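Local coordinates for protein shikimate kinase (Bacteroides thetaiotaomicron, PDB 3VAA) that probably catalyses the magnesium-dependent transfer of phosphate from ATP to the 3-hydroxyl group of shikimate, a late step on the way to chorismate, at residues K43-A46 against R47-V51; G69-F72 against T73-E77; R85-L88 against H89-A92; D110-E113 against F114-R117; E162-A165 against P166-Q170. One frame throughout, in Å; residues are numbered along the deposited sequence.

Contact 1: residues K43-A46 against R47-V51; sequences KAFA and RKLNV
A Schellman motif closes helix 38-49, the helix that follows the P-loop, and Ala46 meets Val51 at its heart. Val51 N donates to Ala46 O at 3.0 Å, spanning five residues, while Asn50, with its positive phi, turns the chain and makes a weak bond from its N to Arg47 O. The same pair also meets through carbon, Ala46 CB lying 4.1 Å from Val51 CG2, which is the apolar contact often seen beside this kind of helix end. In the same last turn, Leu49 CD1 sits over a face of the Phe45 ring, 4.0 Å from its centroid. The ring is brought under it by a first torsion that sets CG opposite the backbone N (chi1 -166°). On another side of the helix, Arg47 bends at chi3, and one face of its guanidinium passes over Ala44 CA and Lys43 O, near the rim of the group, with NH1 3.5 Å from Ala44 CA. Phe45, Ala46 and Val51 all touch Val98 of strand 97-100, and Lys48 NZ forms a salt bridge with Glu187 of helix 183-196. The chemistry is thus divided: main-chain bonds end the helix, and apolar groups bind the turn to the sheet.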
loop_
_atom_site.group_PDB
_atom_site.type_symbol
_atom_site.label_atom_id
_atom_site.label_comp_id
_atom_site.label_asym_id
_atom_site.label_seq_id
_atom_site.Cartn_x
_atom_site.Cartn_y
_atom_site.Cartn_z
ATOM N N LYS A 43 1.535 1.024 -10.318
ATOM C CA LYS A 43 1.961 0.567 -11.654
ATOM C C LYS A 43 1.843 1.659 -12.705
ATOM O O LYS A 43 2.719 1.802 -13.550
ATOM C CB LYS A 43 1.175 -0.676 -12.085
ATOM C CG LYS A 43 1.549 -1.918 -11.301
ATOM C CD LYS A 43 0.874 -3.172 -11.807
ATOM C CE LYS A 43 1.356 -4.400 -11.037
ATOM N NZ LYS A 43 0.853 -5.683 -11.624
ATOM N N ALA A 44 0.774 2.454 -12.634
ATOM C CA ALA A 44 0.575 3.544 -13.594
ATOM C C ALA A 44 1.577 4.670 -13.366
ATOM O O ALA A 44 2.067 5.281 -14.325
ATOM C CB ALA A 44 -0.865 4.078 -13.528
ATOM N N PHE A 45 1.900 4.922 -12.098
ATOM C CA PHE A 45 2.861 5.963 -11.731
ATOM C C PHE A 45 4.245 5.546 -12.200
ATOM O O PHE A 45 4.959 6.341 -12.820
ATOM C CB PHE A 45 2.846 6.210 -10.205
ATOM C CG PHE A 45 3.549 7.488 -9.779
ATOM C CD1 PHE A 45 3.193 8.704 -10.337
ATOM C CD2 PHE A 45 4.491 7.486 -8.759
ATOM C CE1 PHE A 45 3.821 9.898 -9.951
ATOM C CE2 PHE A 45 5.109 8.677 -8.352
ATOM C CZ PHE A 45 4.761 9.886 -8.959
ATOM N N ALA A 46 4.614 4.291 -11.933
ATOM C CA ALA A 46 5.926 3.772 -12.341
ATOM C C ALA A 46 6.079 3.836 -13.853
ATOM O O ALA A 46 7.123 4.259 -14.354
ATOM C CB ALA A 46 6.137 2.343 -11.830
ATOM N N ARG A 47 5.040 3.410 -14.568
ATOM C CA ARG A 47 5.036 3.478 -16.033
ATOM C C ARG A 47 5.308 4.908 -16.512
ATOM O O ARG A 47 6.138 5.128 -17.409
ATOM C CB ARG A 47 3.719 2.931 -16.621
ATOM C CG ARG A 47 3.715 1.405 -16.829
ATOM C CD ARG A 47 2.485 0.861 -17.625
ATOM N NE ARG A 47 1.322 0.641 -16.753
ATOM C CZ ARG A 47 0.252 1.434 -16.643
ATOM N NH1 ARG A 47 -0.715 1.101 -15.784
ATOM N NH2 ARG A 47 0.127 2.543 -17.374
ATOM N N LYS A 48 4.622 5.868 -15.894
ATOM C CA LYS A 48 4.768 7.294 -16.211
ATOM C C LYS A 48 6.207 7.774 -15.979
ATOM O O LYS A 48 6.756 8.516 -16.801
ATOM C CB LYS A 48 3.819 8.120 -15.323
ATOM C CG LYS A 48 3.701 9.598 -15.698
ATOM C CD LYS A 48 3.011 9.762 -17.037
ATOM C CE LYS A 48 2.677 11.215 -17.333
ATOM N NZ LYS A 48 1.899 11.325 -18.588
ATOM N N LEU A 49 6.801 7.359 -14.854
ATOM C CA LEU A 49 8.177 7.726 -14.515
ATOM C C LEU A 49 9.215 6.857 -15.244
ATOM O O LEU A 49 10.404 7.142 -15.204
ATOM C CB LEU A 49 8.408 7.606 -13.003
ATOM C CG LEU A 49 7.600 8.506 -12.069
ATOM C CD1 LEU A 49 7.969 8.223 -10.621
ATOM C CD2 LEU A 49 7.841 9.965 -12.397
ATOM N N ASN A 50 8.745 5.800 -15.895
ATOM C CA ASN A 50 9.592 4.838 -16.587
ATOM C C ASN A 50 10.577 4.158 -15.622
ATOM O O ASN A 50 11.770 4.038 -15.898
ATOM C CB ASN A 50 10.326 5.481 -17.783
ATOM C CG ASN A 50 10.842 4.452 -18.772
ATOM O OD1 ASN A 50 11.738 4.733 -19.568
ATOM N ND2 ASN A 50 10.280 3.246 -18.721
ATOM N N VAL A 51 10.064 3.753 -14.468
ATOM C CA VAL A 51 10.853 3.017 -13.474
ATOM C C VAL A 51 10.055 1.759 -13.133
ATOM O O VAL A 51 8.839 1.715 -13.366
ATOM C CB VAL A 51 11.119 3.835 -12.200
ATOM C CG1 VAL A 51 11.905 5.102 -12.512
ATOM C CG2 VAL A 51 9.817 4.168 -11.497
#

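Contact 2: residues G69-F72 against T73-E77; sequences GELF and TERGE
Phe72 and Glu77 meet across Gly76, in the early part of helix 68-91. Glu77 CA lies over one face of the Phe72 ring, 4.2 Å from its centroid in a CH-pi contact, and CB follows at 4.0 Å from Phe72 CZ. Most of the polar pairing is in the main chain. Thr73 N, Glu74 N and Arg75 N donate in turn to the carbonyls of Gly69, Glu70 and Leu71, the last bond being the shortest, with Arg75 N 2.7 Å from Leu71 O. The fourth differs: Gly76 N is 2.8 Å from Phe72 O but lies above the carbonyl plane, and the N-H...O angle falls to 132°. Gly76 has a positive phi of 82°, outside the usual helical range, a value glycine takes readily. Among the side chains, Glu74 OE1 has its main partner in Lys66 NZ, a salt bridge, and only a long one, 3.7 Å, to Arg75 NE. Glu70 OE1 accepts from Thr67 N. Leu71 packs on Ile60 and Phe64 of helix 56-64. Glu77 lies near Arg81, a predicted shikimate-binding residue. The first three carbonyls thus have near-straight helical donors and that of Phe72 a more bent one, the Phe72 ring adds a separate, weak C-H contact, and Glu70 and Glu74 find their main partners just ahead of the helix.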
loop_
_atom_site.group_PDB
_atom_site.type_symbol
_atom_site.label_atom_id
_atom_site.label_comp_id
_atom_site.label_asym_id
_atom_site.label_seq_id
_atom_site.Cartn_x
_atom_site.Cartn_y
_atom_site.Cartn_z
ATOM N N GLY A 69 0.749 -15.906 3.079
ATOM C CA GLY A 69 -0.128 -16.671 3.941
ATOM C C GLY A 69 0.607 -17.818 4.616
ATOM O O GLY A 69 0.363 -18.127 5.795
ATOM N N GLU A 70 1.476 -18.480 3.866
ATOM C CA GLU A 70 2.270 -19.576 4.408
ATOM C C GLU A 70 3.224 -19.062 5.497
ATOM O O GLU A 70 3.396 -19.699 6.540
ATOM C CB GLU A 70 3.074 -20.239 3.287
ATOM C CG GLU A 70 2.206 -21.063 2.332
ATOM C CD GLU A 70 3.008 -21.755 1.243
ATOM O OE1 GLU A 70 3.799 -21.086 0.553
ATOM O OE2 GLU A 70 2.829 -22.972 1.060
ATOM N N LEU A 71 3.839 -17.909 5.241
ATOM C CA LEU A 71 4.775 -17.312 6.194
ATOM C C LEU A 71 4.083 -16.929 7.494
ATOM O O LEU A 71 4.613 -17.162 8.594
ATOM C CB LEU A 71 5.472 -16.095 5.561
ATOM C CG LEU A 71 6.494 -16.427 4.466
ATOM C CD1 LEU A 71 6.838 -15.179 3.621
ATOM C CD2 LEU A 71 7.771 -17.063 5.051
ATOM N N PHE A 72 2.885 -16.369 7.373
ATOM C CA PHE A 72 2.102 -15.963 8.532
ATOM C C PHE A 72 1.760 -17.188 9.410
ATOM O O PHE A 72 1.851 -17.130 10.640
ATOM C CB PHE A 72 0.828 -15.257 8.065
ATOM C CG PHE A 72 0.340 -14.202 9.001
ATOM C CD1 PHE A 72 0.741 -12.882 8.831
ATOM C CD2 PHE A 72 -0.544 -14.510 10.031
ATOM C CE1 PHE A 72 0.297 -11.882 9.680
ATOM C CE2 PHE A 72 -1.005 -13.511 10.895
ATOM C CZ PHE A 72 -0.581 -12.193 10.719
ATOM N N THR A 73 1.373 -18.294 8.775
ATOM C CA THR A 73 1.051 -19.521 9.500
ATOM C C THR A 73 2.304 -20.162 10.094
ATOM O O THR A 73 2.286 -20.625 11.228
ATOM C CB THR A 73 0.338 -20.547 8.595
ATOM O OG1 THR A 73 -0.921 -20.012 8.164
ATOM C CG2 THR A 73 0.089 -21.866 9.355
ATOM N N GLU A 74 3.382 -20.187 9.321
ATOM C CA GLU A 74 4.641 -20.780 9.771
ATOM C C GLU A 74 5.353 -19.938 10.857
ATOM O O GLU A 74 5.820 -20.478 11.856
ATOM C CB GLU A 74 5.585 -20.955 8.569
ATOM C CG GLU A 74 6.937 -21.573 8.916
ATOM C CD GLU A 74 7.983 -21.429 7.809
ATOM O OE1 GLU A 74 7.738 -20.714 6.820
ATOM O OE2 GLU A 74 9.077 -22.021 7.953
ATOM N N ARG A 75 5.412 -18.624 10.662
ATOM C CA ARG A 75 6.161 -17.729 11.567
ATOM C C ARG A 75 5.318 -16.985 12.617
ATOM O O ARG A 75 5.863 -16.476 13.596
ATOM C CB ARG A 75 6.888 -16.648 10.743
ATOM C CG ARG A 75 7.692 -17.100 9.518
ATOM C CD ARG A 75 8.831 -18.001 9.843
ATOM N NE ARG A 75 9.746 -18.186 8.707
ATOM C CZ ARG A 75 10.805 -17.415 8.439
ATOM N NH1 ARG A 75 11.097 -16.354 9.190
ATOM N NH2 ARG A 75 11.574 -17.692 7.391
ATOM N N GLY A 76 4.016 -16.878 12.389
ATOM C CA GLY A 76 3.137 -16.109 13.269
ATOM C C GLY A 76 3.190 -14.625 12.931
ATOM O O GLY A 76 4.053 -14.185 12.146
ATOM N N GLU A 77 2.278 -13.850 13.515
ATOM C CA GLU A 77 2.246 -12.404 13.283
ATOM C C GLU A 77 3.610 -11.752 13.500
ATOM O O GLU A 77 4.134 -11.106 12.600
ATOM C CB GLU A 77 1.241 -11.700 14.201
ATOM C CG GLU A 77 1.258 -10.171 14.018
ATOM C CD GLU A 77 0.411 -9.413 15.030
ATOM O OE1 GLU A 77 -0.544 -10.002 15.585
ATOM O OE2 GLU A 77 0.707 -8.214 15.265
#

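Contact 3: residues R85-L88 against H89-A92; sequences RNML and HEVA
Arg85 lays its guanidinium flat on the imidazole of His89, one helical turn on, with centres 3.6 Å apart and planes only 10° from parallel. CZ sits over the middle of the ring, and the nearest atoms are Arg85 NH2 and His89 CE1, at 3.4 Å. A bend at chi2 (-86°) turns the arginine chain along the helix to reach this face. Arg85 NH1 also donates to Asn86 OD1 at 3.1 Å, with the acceptor tilted out of the guanidinium plane, which may limit the rotation of the group. Such a stack would be favoured electrostatically if the imidazole were neutral. Around the helix, Met87 and Glu90 run side by side, and Met87 CE comes within 3.5 Å of Glu90 OE2. The carboxylate is gripped from outside, OE1 by the hydroxyl of Tyr59 and OE2 by Arg63 in a salt bridge. Beneath these side chains the helical bonding continues to Ala92 N, which donates to Leu88 O at 2.9 Å. The end of helix 68-91 lies between two others: Met87 and Val91 pack on helix 56-64, His89 stacks with Phe114 of helix 111-118, and Leu88 and Ala92 rest on Phe29 of strand 27-31.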
loop_
_atom_site.group_PDB
_atom_site.type_symbol
_atom_site.label_atom_id
_atom_site.label_comp_id
_atom_site.label_asym_id
_atom_site.label_seq_id
_atom_site.Cartn_x
_atom_site.Cartn_y
_atom_site.Cartn_z
ATOM N N ARG A 85 9.684 -6.251 7.723
ATOM C CA ARG A 85 10.593 -5.166 8.028
ATOM C C ARG A 85 11.949 -5.372 7.345
ATOM O O ARG A 85 12.503 -4.474 6.739
ATOM C CB ARG A 85 10.763 -5.088 9.554
ATOM C CG ARG A 85 11.726 -4.038 10.074
ATOM C CD ARG A 85 13.170 -4.534 10.103
ATOM N NE ARG A 85 14.066 -3.557 10.734
ATOM C CZ ARG A 85 15.383 -3.491 10.531
ATOM N NH1 ARG A 85 15.993 -4.340 9.705
ATOM N NH2 ARG A 85 16.089 -2.556 11.128
ATOM N N ASN A 86 12.492 -6.572 7.454
ATOM C CA ASN A 86 13.766 -6.860 6.837
ATOM C C ASN A 86 13.724 -6.720 5.307
ATOM O O ASN A 86 14.651 -6.194 4.704
ATOM C CB ASN A 86 14.261 -8.246 7.255
ATOM C CG ASN A 86 14.620 -8.316 8.709
ATOM O OD1 ASN A 86 15.024 -7.303 9.310
ATOM N ND2 ASN A 86 14.571 -9.533 9.283
ATOM N N MET A 87 12.626 -7.145 4.681
ATOM C CA MET A 87 12.513 -7.026 3.249
ATOM C C MET A 87 12.294 -5.554 2.831
ATOM O O MET A 87 12.794 -5.123 1.778
ATOM C CB MET A 87 11.417 -7.946 2.710
ATOM C CG MET A 87 11.738 -9.447 2.822
ATOM S SD MET A 87 13.349 -9.927 2.171
ATOM C CE MET A 87 14.423 -9.817 3.638
ATOM N N LEU A 88 11.578 -4.795 3.641
ATOM C CA LEU A 88 11.428 -3.348 3.427
ATOM C C LEU A 88 12.827 -2.713 3.382
ATOM O O LEU A 88 13.115 -1.889 2.509
ATOM C CB LEU A 88 10.605 -2.707 4.534
ATOM C CG LEU A 88 10.453 -1.181 4.496
ATOM C CD1 LEU A 88 9.809 -0.740 3.170
ATOM C CD2 LEU A 88 9.624 -0.686 5.704
ATOM N N HIS A 89 13.712 -3.108 4.306
ATOM C CA HIS A 89 15.068 -2.573 4.307
ATOM C C HIS A 89 15.856 -2.954 3.062
ATOM O O HIS A 89 16.688 -2.180 2.602
ATOM C CB HIS A 89 15.787 -2.915 5.622
ATOM C CG HIS A 89 15.313 -2.089 6.769
ATOM N ND1 HIS A 89 16.148 -1.257 7.478
ATOM C CD2 HIS A 89 14.068 -1.876 7.259
ATOM C CE1 HIS A 89 15.451 -0.617 8.401
ATOM N NE2 HIS A 89 14.185 -0.972 8.292
ATOM N N GLU A 90 15.604 -4.133 2.518
ATOM C CA GLU A 90 16.261 -4.537 1.287
ATOM C C GLU A 90 15.789 -3.709 0.089
ATOM O O GLU A 90 16.611 -3.207 -0.684
ATOM C CB GLU A 90 16.042 -6.021 0.997
ATOM C CG GLU A 90 16.781 -6.948 1.916
ATOM C CD GLU A 90 16.871 -8.364 1.369
ATOM O OE1 GLU A 90 16.344 -8.618 0.265
ATOM O OE2 GLU A 90 17.463 -9.235 2.031
ATOM N N VAL A 91 14.464 -3.563 -0.063
ATOM C CA VAL A 91 13.942 -2.844 -1.243
ATOM C C VAL A 91 14.249 -1.363 -1.139
ATOM O O VAL A 91 14.341 -0.669 -2.150
ATOM C CB VAL A 91 12.423 -3.103 -1.496
ATOM C CG1 VAL A 91 12.168 -4.615 -1.709
ATOM C CG2 VAL A 91 11.556 -2.578 -0.378
ATOM N N ALA A 92 14.416 -0.866 0.073
ATOM C CA ALA A 92 14.726 0.548 0.283
ATOM C C ALA A 92 16.113 0.939 -0.271
ATOM O O ALA A 92 16.422 2.126 -0.375
ATOM C CB ALA A 92 14.610 0.891 1.754
#

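Contact 4: residues D110-E113 against F114-R117; sequences DNME and FMNR
This is a local contact along the short helix 111-118, which leads into strand 120-125 of the parallel sheet, and its polar side carries a salt-bridge network of Asp110, Glu113 and Arg117. The shorter link is between Glu113 OE2 and Arg117 NH1, 3.0 Å apart and one turn along the helix. The second, from Asp110 OD2 to Arg117 NH2, is long at 3.9 Å. Both carboxylates come to the edge of the guanidinium, near its plane, though neither lies coplanar with it: the planes are turned by 56° for Glu113 and 45° for Asp110. Arg117 gets there by bending at chi3 (-54°), which swings its end back toward the start of the helix. Asp110 occupies the N-cap position, yet its side chain makes no capping bond; its OD2 makes only the long approach to Arg117, and its main-chain O accepts from Phe114 N. The two acids probably offset the charge of Arg117, and the Glu113 bond may limit its rotation. The sheet-facing side mixes apolar methionines with bonded amides. Met112 and Met115 converge over Thr31 of strand 27-31, and Met115 also reaches Phe29 there and Leu88 of helix 68-91. Asn111 ND2 donates to Ala105 O, while Asn116 uses both ends of its amide, ND2 to Gln170 O and OD1 to Gln172 N, tying the helix to the chain ahead of strand 173-176. The two methionines meet through their methyl groups, with Met112 CE and Met115 CE 3.6 Å apart.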
loop_
_atom_site.group_PDB
_atom_site.type_symbol
_atom_site.label_atom_id
_atom_site.label_comp_id
_atom_site.label_asym_id
_atom_site.label_seq_id
_atom_site.Cartn_x
_atom_site.Cartn_y
_atom_site.Cartn_z
ATOM N N ASP A 110 10.072 0.785 13.073
ATOM C CA ASP A 110 10.126 2.201 12.684
ATOM C C ASP A 110 9.865 2.281 11.171
ATOM O O ASP A 110 10.373 3.173 10.487
ATOM C CB ASP A 110 11.512 2.795 12.987
ATOM C CG ASP A 110 12.648 2.057 12.269
ATOM O OD1 ASP A 110 12.437 0.901 11.814
ATOM O OD2 ASP A 110 13.765 2.636 12.183
ATOM N N ASN A 111 9.051 1.366 10.652
ATOM C CA ASN A 111 8.847 1.265 9.193
ATOM C C ASN A 111 8.438 2.571 8.516
ATOM O O ASN A 111 8.954 2.893 7.450
ATOM C CB ASN A 111 7.821 0.179 8.872
ATOM C CG ASN A 111 8.345 -1.252 9.097
ATOM O OD1 ASN A 111 9.523 -1.486 9.397
ATOM N ND2 ASN A 111 7.439 -2.228 8.941
ATOM N N MET A 112 7.508 3.310 9.121
ATOM C CA MET A 112 7.042 4.556 8.505
ATOM C C MET A 112 8.141 5.605 8.558
ATOM O O MET A 112 8.413 6.271 7.566
ATOM C CB MET A 112 5.764 5.082 9.155
ATOM C CG MET A 112 5.175 6.347 8.448
ATOM S SD MET A 112 4.813 6.120 6.686
ATOM C CE MET A 112 4.145 4.603 6.938
ATOM N N GLU A 113 8.799 5.723 9.707
ATOM C CA GLU A 113 9.869 6.687 9.877
ATOM C C GLU A 113 11.007 6.351 8.902
ATOM O O GLU A 113 11.616 7.244 8.297
ATOM C CB GLU A 113 10.323 6.668 11.333
ATOM C CG GLU A 113 11.501 7.525 11.682
ATOM C CD GLU A 113 11.958 7.274 13.115
ATOM O OE1 GLU A 113 11.371 7.865 14.043
ATOM O OE2 GLU A 113 12.904 6.479 13.308
ATOM N N PHE A 114 11.266 5.055 8.728
ATOM C CA PHE A 114 12.313 4.589 7.832
ATOM C C PHE A 114 12.007 4.907 6.377
ATOM O O PHE A 114 12.858 5.443 5.643
ATOM C CB PHE A 114 12.578 3.107 8.071
ATOM C CG PHE A 114 13.551 2.506 7.106
ATOM C CD1 PHE A 114 14.913 2.728 7.251
ATOM C CD2 PHE A 114 13.108 1.704 6.078
ATOM C CE1 PHE A 114 15.819 2.172 6.343
ATOM C CE2 PHE A 114 13.989 1.133 5.170
ATOM C CZ PHE A 114 15.355 1.362 5.314
ATOM N N MET A 115 10.779 4.639 5.960
ATOM C CA MET A 115 10.355 4.984 4.620
ATOM C C MET A 115 10.454 6.513 4.419
ATOM O O MET A 115 10.952 6.967 3.389
ATOM C CB MET A 115 8.931 4.489 4.364
ATOM C CG MET A 115 8.869 3.001 4.117
ATOM S SD MET A 115 7.249 2.405 3.620
ATOM C CE MET A 115 6.376 2.324 5.164
ATOM N N ASN A 116 10.010 7.296 5.404
ATOM C CA ASN A 116 10.107 8.751 5.285
ATOM C C ASN A 116 11.552 9.228 5.045
ATOM O O ASN A 116 11.781 10.121 4.233
ATOM C CB ASN A 116 9.486 9.463 6.509
ATOM C CG ASN A 116 7.966 9.626 6.399
ATOM O OD1 ASN A 116 7.427 9.787 5.306
ATOM N ND2 ASN A 116 7.292 9.676 7.540
ATOM N N ARG A 117 12.512 8.626 5.740
ATOM C CA ARG A 117 13.930 8.996 5.609
ATOM C C ARG A 117 14.584 8.541 4.314
ATOM O O ARG A 117 15.522 9.185 3.843
ATOM C CB ARG A 117 14.774 8.400 6.738
ATOM C CG ARG A 117 14.449 8.871 8.131
ATOM C CD ARG A 117 15.608 8.542 9.097
ATOM N NE ARG A 117 15.990 7.129 9.097
ATOM C CZ ARG A 117 15.482 6.200 9.905
ATOM N NH1 ARG A 117 14.543 6.507 10.795
ATOM N NH2 ARG A 117 15.910 4.946 9.816
#

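Contact 5: residues E162-A165 against P166-Q170; sequences EKRA and PFYTQ
The kinked end of helix 150-168 carries Arg164, a predicted shikimate-binding residue, alongside Tyr168. The two side chains run together, pointing the same way: Arg164 CB lies over a face of the phenol ring, 3.8 Å from its centroid in a CH-pi contact, and CD comes within 3.2 Å of Tyr168 OH. That hydroxyl sits at the edge of the guanidinium, near its plane, while the ring itself is turned 61° from it. Arg164 reaches past the ring because its chain is extended from CG to NE. The polar ends are held elsewhere, Arg164 NH1 by Ala160 O and Tyr168 OH by the carbonyl of Gly103, itself a predicted substrate-binding residue. The tyrosine thus connects the helix to the wall of the likely shikimate pocket, and its ring flanks the aliphatic part of the arginine. The kink falls at Pro166, probably its cause, which has no N-H to give and sets its ring carbon CD 3.3 Å from Glu162 O. Phe167 N turns to Arg164 O instead of Lys163 O. Arg164 O therefore accepts two bonds, from Phe167 N at 2.9 Å and Tyr168 N at 3.0 Å, the former from above the carbonyl plane and the latter nearly straight, with an N-H...O angle of 171°. Ala165 O is also shared. Thr169 N and Thr169 OG1 approach it from opposite faces of its plane; the hydroxyl, set between the backbone N and carbonyl carbon (chi1 60°), gives the shorter bond, with Thr169 OG1 2.6 Å from Ala165 O.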
loop_
_atom_site.group_PDB
_atom_site.type_symbol
_atom_site.label_atom_id
_atom_site.label_comp_id
_atom_site.label_asym_id
_atom_site.label_seq_id
_atom_site.Cartn_x
_atom_site.Cartn_y
_atom_site.Cartn_z
ATOM N N GLU A 162 -9.165 3.267 11.632
ATOM C CA GLU A 162 -8.901 3.934 12.931
ATOM C C GLU A 162 -7.609 3.411 13.554
ATOM O O GLU A 162 -6.836 4.183 14.142
ATOM C CB GLU A 162 -10.058 3.739 13.909
ATOM C CG GLU A 162 -11.320 4.534 13.553
ATOM C CD GLU A 162 -12.533 4.177 14.410
ATOM O OE1 GLU A 162 -12.438 3.256 15.261
ATOM O OE2 GLU A 162 -13.588 4.821 14.213
ATOM N N LYS A 163 -7.373 2.103 13.463
ATOM C CA LYS A 163 -6.157 1.523 14.055
ATOM C C LYS A 163 -4.923 1.913 13.240
ATOM O O LYS A 163 -3.832 2.166 13.800
ATOM C CB LYS A 163 -6.243 -0.009 14.144
ATOM C CG LYS A 163 -7.486 -0.546 14.863
ATOM C CD LYS A 163 -7.460 -2.081 15.031
ATOM C CE LYS A 163 -8.880 -2.718 15.180
ATOM N NZ LYS A 163 -9.719 -2.722 13.911
ATOM N N ARG A 164 -5.086 1.950 11.915
ATOM C CA ARG A 164 -3.965 2.253 11.016
ATOM C C ARG A 164 -3.661 3.730 10.785
ATOM O O ARG A 164 -2.521 4.092 10.556
ATOM C CB ARG A 164 -4.185 1.563 9.686
ATOM C CG ARG A 164 -4.107 0.082 9.798
ATOM C CD ARG A 164 -4.864 -0.608 8.708
ATOM N NE ARG A 164 -4.732 -2.057 8.834
ATOM C CZ ARG A 164 -5.342 -2.789 9.762
ATOM N NH1 ARG A 164 -6.123 -2.220 10.672
ATOM N NH2 ARG A 164 -5.142 -4.100 9.803
ATOM N N ALA A 165 -4.672 4.586 10.868
ATOM C CA ALA A 165 -4.496 6.034 10.636
ATOM C C ALA A 165 -3.341 6.747 11.360
ATOM O O ALA A 165 -2.689 7.576 10.749
ATOM C CB ALA A 165 -5.820 6.778 10.902
ATOM N N PRO A 166 -3.088 6.458 12.657
ATOM C CA PRO A 166 -1.963 7.132 13.310
ATOM C C PRO A 166 -0.613 6.878 12.625
ATOM O O PRO A 166 0.338 7.627 12.830
ATOM C CB PRO A 166 -1.966 6.539 14.716
ATOM C CG PRO A 166 -3.376 6.127 14.949
ATOM C CD PRO A 166 -3.914 5.707 13.621
ATOM N N PHE A 167 -0.541 5.805 11.841
ATOM C CA PHE A 167 0.668 5.439 11.124
ATOM C C PHE A 167 0.595 5.967 9.709
ATOM O O PHE A 167 1.531 6.622 9.226
ATOM C CB PHE A 167 0.849 3.919 11.151
ATOM C CG PHE A 167 0.975 3.365 12.542
ATOM C CD1 PHE A 167 2.166 3.504 13.236
ATOM C CD2 PHE A 167 -0.086 2.718 13.159
ATOM C CE1 PHE A 167 2.299 3.009 14.514
ATOM C CE2 PHE A 167 0.047 2.220 14.444
ATOM C CZ PHE A 167 1.245 2.366 15.117
ATOM N N TYR A 168 -0.518 5.689 9.027
ATOM C CA TYR A 168 -0.659 6.161 7.658
ATOM C C TYR A 168 -0.484 7.670 7.553
ATOM O O TYR A 168 0.176 8.165 6.628
ATOM C CB TYR A 168 -2.018 5.811 7.051
ATOM C CG TYR A 168 -2.325 4.352 6.821
ATOM C CD1 TYR A 168 -1.324 3.371 6.744
ATOM C CD2 TYR A 168 -3.628 3.959 6.589
ATOM C CE1 TYR A 168 -1.647 2.041 6.496
ATOM C CE2 TYR A 168 -3.952 2.625 6.306
ATOM C CZ TYR A 168 -2.967 1.679 6.269
ATOM O OH TYR A 168 -3.317 0.369 6.022
ATOM N N THR A 169 -1.055 8.401 8.505
ATOM C CA THR A 169 -1.000 9.871 8.468
ATOM C C THR A 169 0.391 10.477 8.742
ATOM O O THR A 169 0.556 11.684 8.684
ATOM C CB THR A 169 -2.081 10.482 9.384
ATOM O OG1 THR A 169 -1.875 10.062 10.744
ATOM C CG2 THR A 169 -3.473 10.065 8.911
ATOM N N GLN A 170 1.377 9.644 9.061
ATOM C CA GLN A 170 2.746 10.111 9.257
ATOM C C GLN A 170 3.495 10.194 7.924
ATOM O O GLN A 170 4.618 10.690 7.876
ATOM C CB GLN A 170 3.516 9.184 10.201
ATOM C CG GLN A 170 2.958 9.071 11.590
ATOM C CD GLN A 170 3.688 8.010 12.422
ATOM O OE1 GLN A 170 4.834 7.641 12.126
ATOM N NE2 GLN A 170 3.025 7.512 13.464
#

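How the contacts relate
All five contacts run along a helix or round one of its ends, yet their chemistry follows their surroundings. Contacts 2 and 5 are at the surface, whereas contacts 1, 3 and 4 are partly buried and set apolar groups against the sheet. Contacts 2 and 3 share helix 68-91, with centres about 18 Å apart: the earlier includes a glycine of positive phi, the later is flanked by neighbouring helices. Contacts 3 and 4 touch directly, His89 CE1 approaching Phe114 CE1 to 3.5 Å. Contact 4 in turn packs on contact 5, Met112 CG lying 3.7 Å from Gln170 CB. Contact 1 touches none of the others. Charged pairs mark the outer side of contact 4, while its inner side, like that of contact 1, is largely apolar.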